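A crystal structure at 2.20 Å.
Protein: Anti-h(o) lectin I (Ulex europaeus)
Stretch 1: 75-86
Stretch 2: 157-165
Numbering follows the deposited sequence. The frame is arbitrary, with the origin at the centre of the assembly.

Stretch 1, residues 75-86: FMETSANPKAAT
Stretch 2 157-165: RWNKRYGLN

The shortest polar link between the two stretches joins their backbones: G163 N donates to M76 O at 2.8 Å with an N-H...O angle of 169°, close to linear. One water extends this pairing, accepting from M76 N at 3.1 Å and lying 3.0 Å from G163 O, to which it donates. M76 thus meets G163 through a direct bond at its carbonyl and a water at its amide. Around this point the register is set by F75 CA to L164 CA at 6.0 Å, M76 CA to Y162 CA at 5.3 Å and E77 CA to G163 CA at 5.3 Å. F75 to E77 are extended strand residues (phi/psi -154/157, -127/150, -131/141), whereas stretch 2 is irregular here, with Y162 at -118/161, G163 at 104/153 and L164 at -65/-26. The positive phi of G163 explains its glycine: a CB would be jammed against the carbonyl oxygen of Y162 and would lie 2.7 Å from N165 OD1.

The second polar centre is the ammonium group of K160. Its CA-CB bond points toward stretch 1, and the p, t, t, t rotamer (54°, 177°, -163°, 178°) carries NZ in a nearly straight chain from CB to within bonding distance of the carbonyls of stretch 1; K83 CA and K160 CA are 8.3 Å apart. NZ donates to P82 O at 3.0 Å and to K83 O at 3.1 Å, while A85 O also lies 3.0 Å from NZ. These carbonyls converge because the chain bends: P82, K83 and A84 have helical angles (-50/-43, -56/-40, -86/-16) before A85 returns to -63/144. Within the bend, K83 N donates to N81 OD1 at 3.2 Å, and A84 N makes a weak bond to N81 O, also at 3.2 Å. Just before it, A80 N donates to T78 OG1 at 3.2 Å. The K83 side chain is modelled only to CB, which points away from stretch 2.

Packing centres on M76 and Y162, the residues with the largest areas covered by the opposing stretch, 120 and 125 Å². M76 leaves its backbone sideways and adopts m, t, m (-44°, -178°, -81°). This brings CE over one face of the Y162 ring, 3.9 Å from the centroid and 14° off the normal; SD is oblique at 4.6 Å. The same CE lies 3.4 Å from R161 O and 4.0 Å from W158 CH2, while M76 CB approaches Y162 CD2 at 3.6 Å. Y162 has chi1 -74° (m) and chi2 77°. Further contacts around its ring come from T78 CG2, 3.6 Å from Y162 CD2, P82 CB, 3.9 Å from Y162 CD1, and A85 CB, 4.0 Å from Y162 CZ.

At the other end, F75 (chi1 71°, p; chi2 -83°) points toward stretch 2. L164 CD2 sits 3.9 Å from its ring centroid, only 5° off the normal, and F75 CE2 to L164 CG is 4.0 Å. Altogether the contact buries 611 Å², counting both sides.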

# COMPACT_ATOMS: atom_id res chain seq x y z
N PHE A 75 11.78 11.94 -17.77
CA PHE A 75 12.27 12.51 -19.01
C PHE A 75 11.04 12.95 -19.81
O PHE A 75 9.92 12.52 -19.53
CB PHE A 75 13.22 11.57 -19.79
CG PHE A 75 12.54 10.39 -20.42
CD1 PHE A 75 12.28 9.24 -19.69
CD2 PHE A 75 12.20 10.42 -21.77
CE1 PHE A 75 11.67 8.13 -20.28
CE2 PHE A 75 11.59 9.32 -22.36
CZ PHE A 75 11.33 8.17 -21.62
N MET A 76 11.24 13.89 -20.73
CA MET A 76 10.14 14.40 -21.55
C MET A 76 10.53 14.28 -23.02
O MET A 76 11.70 14.41 -23.37
CB MET A 76 9.90 15.89 -21.23
CG MET A 76 9.90 16.24 -19.76
SD MET A 76 9.55 17.97 -19.41
CE MET A 76 11.15 18.78 -19.71
N GLU A 77 9.54 14.11 -23.89
CA GLU A 77 9.79 13.99 -25.33
C GLU A 77 8.84 14.92 -26.05
O GLU A 77 7.67 15.01 -25.69
CB GLU A 77 9.54 12.57 -25.81
CG GLU A 77 10.21 11.55 -24.96
CD GLU A 77 10.90 10.51 -25.79
OE1 GLU A 77 12.02 10.81 -26.28
OE2 GLU A 77 10.32 9.40 -25.93
N THR A 78 9.33 15.56 -27.11
CA THR A 78 8.50 16.48 -27.87
C THR A 78 8.92 16.60 -29.34
O THR A 78 10.10 16.48 -29.67
CB THR A 78 8.52 17.89 -27.23
OG1 THR A 78 7.57 18.74 -27.90
CG2 THR A 78 9.89 18.51 -27.31
N SER A 79 7.95 16.85 -30.21
CA SER A 79 8.18 17.01 -31.64
C SER A 79 8.10 18.50 -31.99
O SER A 79 8.37 18.89 -33.13
CB SER A 79 7.17 16.22 -32.46
OG SER A 79 7.44 14.82 -32.38
N ALA A 80 7.66 19.31 -31.03
CA ALA A 80 7.54 20.75 -31.22
C ALA A 80 8.86 21.37 -30.76
O ALA A 80 9.75 20.68 -30.28
CB ALA A 80 6.38 21.30 -30.39
N ASN A 81 8.99 22.68 -30.95
CA ASN A 81 10.18 23.42 -30.55
C ASN A 81 10.21 23.28 -29.00
O ASN A 81 9.21 23.60 -28.34
CB ASN A 81 9.97 24.88 -30.98
CG ASN A 81 11.12 25.78 -30.60
OD1 ASN A 81 11.79 25.58 -29.58
ND2 ASN A 81 11.33 26.82 -31.40
N PRO A 82 11.31 22.78 -28.42
CA PRO A 82 11.42 22.59 -26.96
C PRO A 82 11.05 23.79 -26.09
O PRO A 82 10.38 23.63 -25.09
CB PRO A 82 12.89 22.21 -26.77
CG PRO A 82 13.20 21.46 -28.01
CD PRO A 82 12.55 22.33 -29.08
N LYS A 83 11.49 24.99 -26.49
CA LYS A 83 11.21 26.23 -25.75
C LYS A 83 9.72 26.49 -25.53
O LYS A 83 9.32 26.92 -24.45
CB LYS A 83 11.86 27.47 -26.45
N ALA A 84 8.93 26.22 -26.57
CA ALA A 84 7.48 26.41 -26.57
C ALA A 84 6.60 25.27 -26.02
O ALA A 84 5.42 25.49 -25.74
CB ALA A 84 7.03 26.76 -28.01
N ALA A 85 7.16 24.07 -25.86
CA ALA A 85 6.42 22.91 -25.35
C ALA A 85 5.91 23.09 -23.92
O ALA A 85 6.61 23.67 -23.08
CB ALA A 85 7.26 21.67 -25.45
N THR A 86 4.72 22.55 -23.65
CA THR A 86 4.06 22.65 -22.34
C THR A 86 3.63 21.23 -21.89
O THR A 86 3.83 20.29 -22.65
CB THR A 86 2.79 23.56 -22.48
OG1 THR A 86 1.74 22.84 -23.14
CG2 THR A 86 3.08 24.84 -23.30
N ARG A 157 14.10 29.41 -10.99
CA ARG A 157 14.31 29.29 -12.44
C ARG A 157 14.87 27.92 -12.83
O ARG A 157 15.84 27.48 -12.25
CB ARG A 157 15.29 30.36 -12.93
CG ARG A 157 15.36 30.45 -14.42
CD ARG A 157 16.07 31.72 -14.81
NE ARG A 157 15.87 32.04 -16.22
CZ ARG A 157 15.83 33.28 -16.70
NH1 ARG A 157 15.97 34.33 -15.88
NH2 ARG A 157 15.65 33.47 -18.01
N TRP A 158 14.33 27.34 -13.90
CA TRP A 158 14.76 26.03 -14.39
C TRP A 158 14.99 26.02 -15.91
O TRP A 158 14.10 26.38 -16.68
CB TRP A 158 13.65 25.00 -14.04
CG TRP A 158 13.77 23.58 -14.67
CD1 TRP A 158 14.91 22.82 -14.84
CD2 TRP A 158 12.68 22.75 -15.14
NE1 TRP A 158 14.60 21.59 -15.36
CE2 TRP A 158 13.24 21.52 -15.57
CE3 TRP A 158 11.30 22.94 -15.24
CZ2 TRP A 158 12.46 20.47 -16.08
CZ3 TRP A 158 10.52 21.90 -15.74
CH2 TRP A 158 11.10 20.68 -16.16
N ASN A 159 16.19 25.64 -16.34
CA ASN A 159 16.47 25.59 -17.78
C ASN A 159 16.18 24.14 -18.20
O ASN A 159 17.06 23.27 -18.13
CB ASN A 159 17.91 25.96 -18.06
CG ASN A 159 18.21 27.41 -17.70
OD1 ASN A 159 19.21 27.70 -17.05
ND2 ASN A 159 17.32 28.32 -18.08
N LYS A 160 14.92 23.90 -18.58
CA LYS A 160 14.44 22.58 -19.02
C LYS A 160 15.20 21.94 -20.19
O LYS A 160 15.64 22.64 -21.10
CB LYS A 160 12.92 22.67 -19.32
CG LYS A 160 12.54 23.76 -20.34
CD LYS A 160 11.06 23.77 -20.68
CE LYS A 160 10.81 24.56 -21.96
NZ LYS A 160 9.38 24.56 -22.37
N ARG A 161 15.31 20.61 -20.16
CA ARG A 161 16.00 19.84 -21.19
C ARG A 161 15.04 18.73 -21.60
O ARG A 161 14.33 18.20 -20.74
CB ARG A 161 17.28 19.22 -20.61
CG ARG A 161 18.34 20.21 -20.18
CD ARG A 161 19.62 19.53 -19.74
NE ARG A 161 20.61 20.51 -19.31
CZ ARG A 161 21.73 20.25 -18.64
NH1 ARG A 161 22.06 19.01 -18.32
NH2 ARG A 161 22.53 21.25 -18.27
N TYR A 162 15.02 18.36 -22.88
CA TYR A 162 14.14 17.30 -23.38
C TYR A 162 14.95 16.14 -23.95
O TYR A 162 16.12 16.32 -24.27
CB TYR A 162 13.22 17.85 -24.48
CG TYR A 162 12.10 18.73 -24.00
CD1 TYR A 162 12.34 20.04 -23.62
CD2 TYR A 162 10.81 18.22 -23.86
CE1 TYR A 162 11.32 20.83 -23.10
CE2 TYR A 162 9.78 19.00 -23.34
CZ TYR A 162 10.05 20.29 -22.96
OH TYR A 162 9.06 21.05 -22.38
N GLY A 163 14.33 14.96 -24.07
CA GLY A 163 15.01 13.80 -24.62
C GLY A 163 15.46 12.74 -23.63
O GLY A 163 15.75 13.04 -22.47
N LEU A 164 15.57 11.49 -24.10
CA LEU A 164 15.99 10.38 -23.24
C LEU A 164 17.42 10.54 -22.74
O LEU A 164 17.80 10.04 -21.68
CB LEU A 164 15.83 9.04 -23.96
CG LEU A 164 15.19 7.87 -23.17
CD1 LEU A 164 15.69 6.55 -23.76
CD2 LEU A 164 15.51 7.91 -21.65
N ASN A 165 18.23 11.26 -23.50
CA ASN A 165 19.62 11.49 -23.12
C ASN A 165 19.72 12.54 -21.98
O ASN A 165 20.80 12.73 -21.37
CB ASN A 165 20.45 11.92 -24.35
CG ASN A 165 19.87 13.16 -25.06
OD1 ASN A 165 18.72 13.16 -25.53
ND2 ASN A 165 20.68 14.21 -25.15
O HOH W 1 14.19 14.83 -20.67